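Local coordinates for LPP20 lipofamily protein (Helicobacter pylori R046Wa, PDB 4KZS) that is of unknown function but is secreted by this human pathogen, contains a three-helix bundle and may be linked to the Tol-Pal system, at residues 177-182 and 203-208; 194-199 and 251-256. One frame throughout, in Å; residues are numbered along the deposited sequence.

Contact 1. Residues 177-182 and 203-208; sequences KPKVQI and VLTPSD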
loop_
_atom_site.group_PDB
_atom_site.type_symbol
_atom_site.label_atom_id
_atom_site.label_comp_id
_atom_site.label_asym_id
_atom_site.label_seq_id
_atom_site.Cartn_x
_atom_site.Cartn_y
_atom_site.Cartn_z
ATOM N N LYS A 177 -1.470 6.652 -11.134
ATOM C CA LYS A 177 -1.831 8.066 -11.249
ATOM C C LYS A 177 -3.164 8.461 -10.564
ATOM O O LYS A 177 -3.194 8.791 -9.371
ATOM C CB LYS A 177 -1.603 8.597 -12.650
ATOM C CG LYS A 177 -0.077 8.664 -12.826
ATOM C CD LYS A 177 0.626 9.216 -11.565
ATOM C CE LYS A 177 1.943 8.520 -11.319
ATOM N NZ LYS A 177 2.777 9.124 -10.220
ATOM N N PRO A 178 -4.267 8.428 -11.289
ATOM C CA PRO A 178 -4.396 8.155 -12.681
ATOM C C PRO A 178 -4.966 9.396 -13.364
ATOM O O PRO A 178 -4.641 10.539 -12.983
ATOM C CB PRO A 178 -5.456 7.077 -12.665
ATOM C CG PRO A 178 -6.385 7.531 -11.559
ATOM C CD PRO A 178 -5.567 8.341 -10.596
ATOM N N LYS A 179 -5.851 9.154 -14.327
ATOM C CA LYS A 179 -6.442 10.211 -15.108
ATOM C C LYS A 179 -7.634 10.766 -14.350
ATOM O O LYS A 179 -8.576 10.030 -14.048
ATOM C CB LYS A 179 -6.868 9.659 -16.476
ATOM C CG LYS A 179 -5.747 9.422 -17.519
ATOM C CD LYS A 179 -6.017 8.134 -18.286
ATOM C CE LYS A 179 -5.097 7.918 -19.461
ATOM N NZ LYS A 179 -5.697 8.537 -20.665
ATOM N N VAL A 180 -7.560 12.042 -13.989
ATOM C CA VAL A 180 -8.735 12.777 -13.562
ATOM C C VAL A 180 -8.799 14.162 -14.196
ATOM O O VAL A 180 -7.787 14.876 -14.242
ATOM C CB VAL A 180 -8.813 12.871 -12.042
ATOM C CG1 VAL A 180 -8.596 11.485 -11.463
ATOM C CG2 VAL A 180 -7.805 13.871 -11.470
ATOM N N GLN A 181 -9.986 14.519 -14.691
ATOM C CA GLN A 181 -10.259 15.854 -15.255
ATOM C C GLN A 181 -10.027 16.964 -14.241
ATOM O O GLN A 181 -10.403 16.831 -13.090
ATOM C CB GLN A 181 -11.691 15.929 -15.780
ATOM C CG GLN A 181 -11.993 17.137 -16.653
ATOM C CD GLN A 181 -13.200 16.899 -17.538
ATOM O OE1 GLN A 181 -14.269 16.507 -17.058
ATOM N NE2 GLN A 181 -13.038 17.132 -18.839
ATOM N N ILE A 182 -9.395 18.048 -14.669
ATOM C CA ILE A 182 -9.106 19.155 -13.774
ATOM C C ILE A 182 -9.667 20.450 -14.357
ATOM O O ILE A 182 -9.134 20.993 -15.322
ATOM C CB ILE A 182 -7.600 19.276 -13.472
ATOM C CG1 ILE A 182 -7.122 18.054 -12.682
ATOM C CG2 ILE A 182 -7.301 20.562 -12.712
ATOM C CD1 ILE A 182 -5.640 18.070 -12.341
ATOM N N VAL A 203 0.907 13.266 -8.799
ATOM C CA VAL A 203 -0.021 12.389 -8.140
ATOM C C VAL A 203 -1.156 12.077 -9.105
ATOM O O VAL A 203 -1.833 11.088 -8.956
ATOM C CB VAL A 203 -0.581 13.111 -6.894
ATOM C CG1 VAL A 203 -2.058 12.790 -6.626
ATOM C CG2 VAL A 203 0.316 12.871 -5.686
ATOM N N LEU A 204 -1.355 12.921 -10.109
ATOM C CA LEU A 204 -2.517 12.782 -11.010
ATOM C C LEU A 204 -2.129 12.922 -12.495
ATOM O O LEU A 204 -1.063 13.422 -12.793
ATOM C CB LEU A 204 -3.510 13.899 -10.672
ATOM C CG LEU A 204 -4.913 13.423 -10.454
ATOM C CD1 LEU A 204 -4.799 11.907 -10.290
ATOM C CD2 LEU A 204 -5.440 14.150 -9.212
ATOM N N THR A 205 -3.014 12.545 -13.400
ATOM C CA THR A 205 -2.795 12.739 -14.811
ATOM C C THR A 205 -3.945 13.547 -15.404
ATOM O O THR A 205 -4.974 12.962 -15.849
ATOM C CB THR A 205 -2.698 11.388 -15.536
ATOM O OG1 THR A 205 -1.462 10.764 -15.184
ATOM C CG2 THR A 205 -2.694 11.583 -17.000
ATOM N N PRO A 206 -3.763 14.883 -15.485
ATOM C CA PRO A 206 -4.894 15.730 -15.926
ATOM C C PRO A 206 -5.504 15.190 -17.186
ATOM O O PRO A 206 -4.806 14.951 -18.160
ATOM C CB PRO A 206 -4.252 17.080 -16.137
ATOM C CG PRO A 206 -3.105 17.075 -15.162
ATOM C CD PRO A 206 -2.537 15.682 -15.280
ATOM N N SER A 207 -6.794 14.903 -17.162
ATOM C CA SER A 207 -7.394 14.344 -18.373
ATOM C C SER A 207 -8.618 15.109 -18.762
ATOM O O SER A 207 -9.043 15.998 -18.023
ATOM C CB SER A 207 -7.702 12.869 -18.248
ATOM O OG SER A 207 -8.043 12.361 -19.520
ATOM N N ASP A 208 -9.135 14.802 -19.954
ATOM C CA ASP A 208 -10.231 15.557 -20.568
ATOM C C ASP A 208 -11.309 14.585 -21.000
ATOM O O ASP A 208 -12.460 14.973 -21.191
ATOM C CB ASP A 208 -9.750 16.403 -21.762
ATOM C CG ASP A 208 -9.310 17.828 -21.362
ATOM O OD1 ASP A 208 -8.442 18.390 -22.060
ATOM O OD2 ASP A 208 -9.815 18.386 -20.360
#

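Contact 2. Residues 194-199 and 251-256; sequences AALISA and VDEKNK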
loop_
_atom_site.group_PDB
_atom_site.type_symbol
_atom_site.label_atom_id
_atom_site.label_comp_id
_atom_site.label_asym_id
_atom_site.label_seq_id
_atom_site.Cartn_x
_atom_site.Cartn_y
_atom_site.Cartn_z
ATOM N N ALA A 194 -0.756 26.983 -13.407
ATOM C CA ALA A 194 0.258 26.070 -13.913
ATOM C C ALA A 194 0.840 25.313 -12.728
ATOM O O ALA A 194 0.781 24.072 -12.685
ATOM C CB ALA A 194 1.335 26.828 -14.676
ATOM N N ALA A 195 1.338 26.077 -11.751
ATOM C CA ALA A 195 1.844 25.546 -10.473
ATOM C C ALA A 195 0.959 24.444 -9.899
ATOM O O ALA A 195 1.431 23.430 -9.392
ATOM C CB ALA A 195 2.001 26.667 -9.448
ATOM N N LEU A 196 -0.333 24.648 -10.008
ATOM C CA LEU A 196 -1.234 23.737 -9.409
ATOM C C LEU A 196 -1.293 22.475 -10.210
ATOM O O LEU A 196 -1.045 21.404 -9.656
ATOM C CB LEU A 196 -2.624 24.368 -9.257
ATOM C CG LEU A 196 -2.831 25.423 -8.140
ATOM C CD1 LEU A 196 -4.304 25.476 -7.716
ATOM C CD2 LEU A 196 -1.926 25.242 -6.920
ATOM N N ILE A 197 -1.607 22.596 -11.507
ATOM C CA ILE A 197 -1.644 21.428 -12.394
ATOM C C ILE A 197 -0.340 20.629 -12.327
ATOM O O ILE A 197 -0.368 19.414 -12.365
ATOM C CB ILE A 197 -1.930 21.819 -13.848
ATOM C CG1 ILE A 197 -3.382 22.338 -13.964
ATOM C CG2 ILE A 197 -1.699 20.641 -14.779
ATOM C CD1 ILE A 197 -4.001 22.367 -15.367
ATOM N N SER A 198 0.781 21.334 -12.206
ATOM C CA SER A 198 2.076 20.759 -12.049
ATOM C C SER A 198 2.211 19.931 -10.787
ATOM O O SER A 198 2.915 18.929 -10.783
ATOM C CB SER A 198 3.094 21.901 -12.012
ATOM O OG SER A 198 4.360 21.490 -11.532
ATOM N N ALA A 199 1.599 20.373 -9.693
ATOM C CA ALA A 199 1.711 19.654 -8.430
ATOM C C ALA A 199 0.681 18.505 -8.424
ATOM O O ALA A 199 0.978 17.353 -8.123
ATOM C CB ALA A 199 1.492 20.616 -7.273
ATOM N N VAL A 251 5.168 30.048 -4.261
ATOM C CA VAL A 251 5.326 28.705 -4.848
ATOM C C VAL A 251 4.735 27.640 -3.934
ATOM O O VAL A 251 4.425 26.542 -4.369
ATOM C CB VAL A 251 6.823 28.371 -5.106
ATOM C CG1 VAL A 251 7.608 28.187 -3.811
ATOM C CG2 VAL A 251 6.974 27.134 -5.967
ATOM N N ASP A 252 4.584 27.999 -2.659
ATOM C CA ASP A 252 4.135 27.088 -1.617
ATOM C C ASP A 252 2.732 26.563 -1.745
ATOM O O ASP A 252 2.480 25.472 -1.258
ATOM C CB ASP A 252 4.310 27.706 -0.228
ATOM C CG ASP A 252 5.536 27.180 0.489
ATOM O OD1 ASP A 252 6.629 27.243 -0.115
ATOM O OD2 ASP A 252 5.403 26.701 1.645
ATOM N N GLU A 253 1.803 27.301 -2.362
ATOM C CA GLU A 253 0.471 26.713 -2.515
ATOM C C GLU A 253 0.605 25.384 -3.254
ATOM O O GLU A 253 -0.257 24.509 -3.159
ATOM C CB GLU A 253 -0.544 27.616 -3.212
ATOM C CG GLU A 253 -1.908 26.914 -3.291
ATOM C CD GLU A 253 -3.041 27.724 -3.899
ATOM O OE1 GLU A 253 -2.811 28.467 -4.875
ATOM O OE2 GLU A 253 -4.183 27.587 -3.407
ATOM N N LYS A 254 1.719 25.247 -3.966
ATOM C CA LYS A 254 2.070 24.022 -4.673
ATOM C C LYS A 254 2.800 23.073 -3.708
ATOM O O LYS A 254 2.292 22.003 -3.348
ATOM C CB LYS A 254 2.937 24.390 -5.892
ATOM C CG LYS A 254 3.419 23.248 -6.766
ATOM C CD LYS A 254 4.116 23.746 -8.029
ATOM C CE LYS A 254 5.379 24.525 -7.718
ATOM N NZ LYS A 254 6.312 23.742 -6.863
ATOM N N ASN A 255 3.982 23.501 -3.280
ATOM C CA ASN A 255 4.820 22.770 -2.330
ATOM C C ASN A 255 4.013 22.231 -1.136
ATOM O O ASN A 255 4.360 21.220 -0.521
ATOM C CB ASN A 255 5.945 23.697 -1.826
ATOM C CG ASN A 255 6.413 24.720 -2.878
ATOM O OD1 ASN A 255 7.047 25.728 -2.540
ATOM N ND2 ASN A 255 6.105 24.465 -4.150
ATOM N N LYS A 256 2.927 22.924 -0.819
ATOM C CA LYS A 256 2.079 22.559 0.281
ATOM C C LYS A 256 0.916 21.730 -0.236
ATOM O O LYS A 256 0.413 20.863 0.476
ATOM C CB LYS A 256 1.569 23.812 1.015
ATOM C CG LYS A 256 0.631 23.520 2.188
ATOM C CD LYS A 256 -0.542 24.497 2.285
ATOM C CE LYS A 256 -1.522 24.447 1.110
ATOM N NZ LYS A 256 -2.253 23.166 0.939
#

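Contact 1. Residues 177-182 and 203-208
Lys-179 and Val-180 meet Thr-205, Pro-206 and Ser-207 as the two short parallel strands of a beta-alpha-beta unit, whose crossover helix is 190-200. The pairing is loose and irregular: the axes of 179-182 and 205-207 come within 4.2 Å but diverge by 59°. Two backbone bonds and one weak one join the segments. The two are Thr-205 N to Pro-178 O at 2.6 Å and Ser-207 N to Val-180 O at 3.1 Å; both donors stand above the plane of their acceptor carbonyl, the second by 66°. Between them, the bond from Val-180 N to Thr-205 O is weak, and the same oxygen also receives a CA-H...O contact from Lys-179 CA at 3.2 Å. On one face, the Lys-179 and Thr-205 side chains run side by side with Lys-179 CG 3.8 Å from Thr-205 CG2, while the lysine's NZ leads away to a salt bridge with Glu-209. The side chains of Lys-177 and Thr-205 cross at about a right angle, with OG1 against CB and CG of Lys-177. Pro-178, entered through a cis peptide, lays CD beside Leu-204 CD1. The other face carries Val-180 and Pro-206, where Val-180 reaches Ile-215 of the third strand and Pro-206 touches the crossover helix. The extended Ile-182 chain (chi2 180°) brings CD1 alongside the proline ring, 3.9 Å from Pro-206 CG.

Contact 2. Residues 194-199 and 251-256
Lys-254 lays its aliphatic chain against Ala-195 and Ala-199, one turn apart on helix 190-200, and accounts for 89 of the 239 Å² buried between 194-199 and 251-256. Its first torsion sets CG anti to the backbone N (chi1 180°), and the next is also extended, which carries CG and CD straight out to the neighbouring helix. There CG packs on the Ala-199 methyl, and Lys-254 CD lies 3.9 Å from Ala-195 CB. CD also lies close to the carbonyl oxygen of Ala-195, which already accepts the helical bond from Ala-199 N, so the lysine's methylene groups border a polar backbone atom that has a partner. Beyond CD the chain bends (chi3 64°). Ser-198 merely brushes this stretch, its OG being 4.2 Å from Lys-254 CD. A second patch is formed by Leu-196 and Glu-253, whose side chains cross obliquely. Glu-253 is extended, with CG anti to its backbone N, and presents that carbon to Leu-196 CD2 at 4.0 Å and OE1 to the same methyl at 3.9 Å. Its other carboxylate oxygen, OE2, accepts a hydrogen bond from Ser-223 N, which satisfies that oxygen of a buried residue. With axes 8.9 Å apart and 14° from parallel, the segments pair the beta-alpha-beta crossover helix 190-200 with helix 252-262 in the C-terminal alpha/beta domain, probably related to the TolB N-terminal fold.

How the contacts relate
From the N terminus of this region, the chain runs through strand 179-182, helix 190-200, strand 205-207 and, much later, helix 252-262. Contact 1 closes the first loop, bringing 203-208 back to 177-182 across 20 intervening residues, 11 of them helical. Contact 2 starts within that loop, at 194-199, and closes across 51 residues at 251-256, so the segments alternate and the two closures cross. Helix 190-200 is the shared element: as the crossover it links the paired strands, and it also receives the last helix. The two contacts touch directly where Pro-206 CG packs 3.9 Å from Ile-197 CG2, although the contact centres are about 15 Å apart.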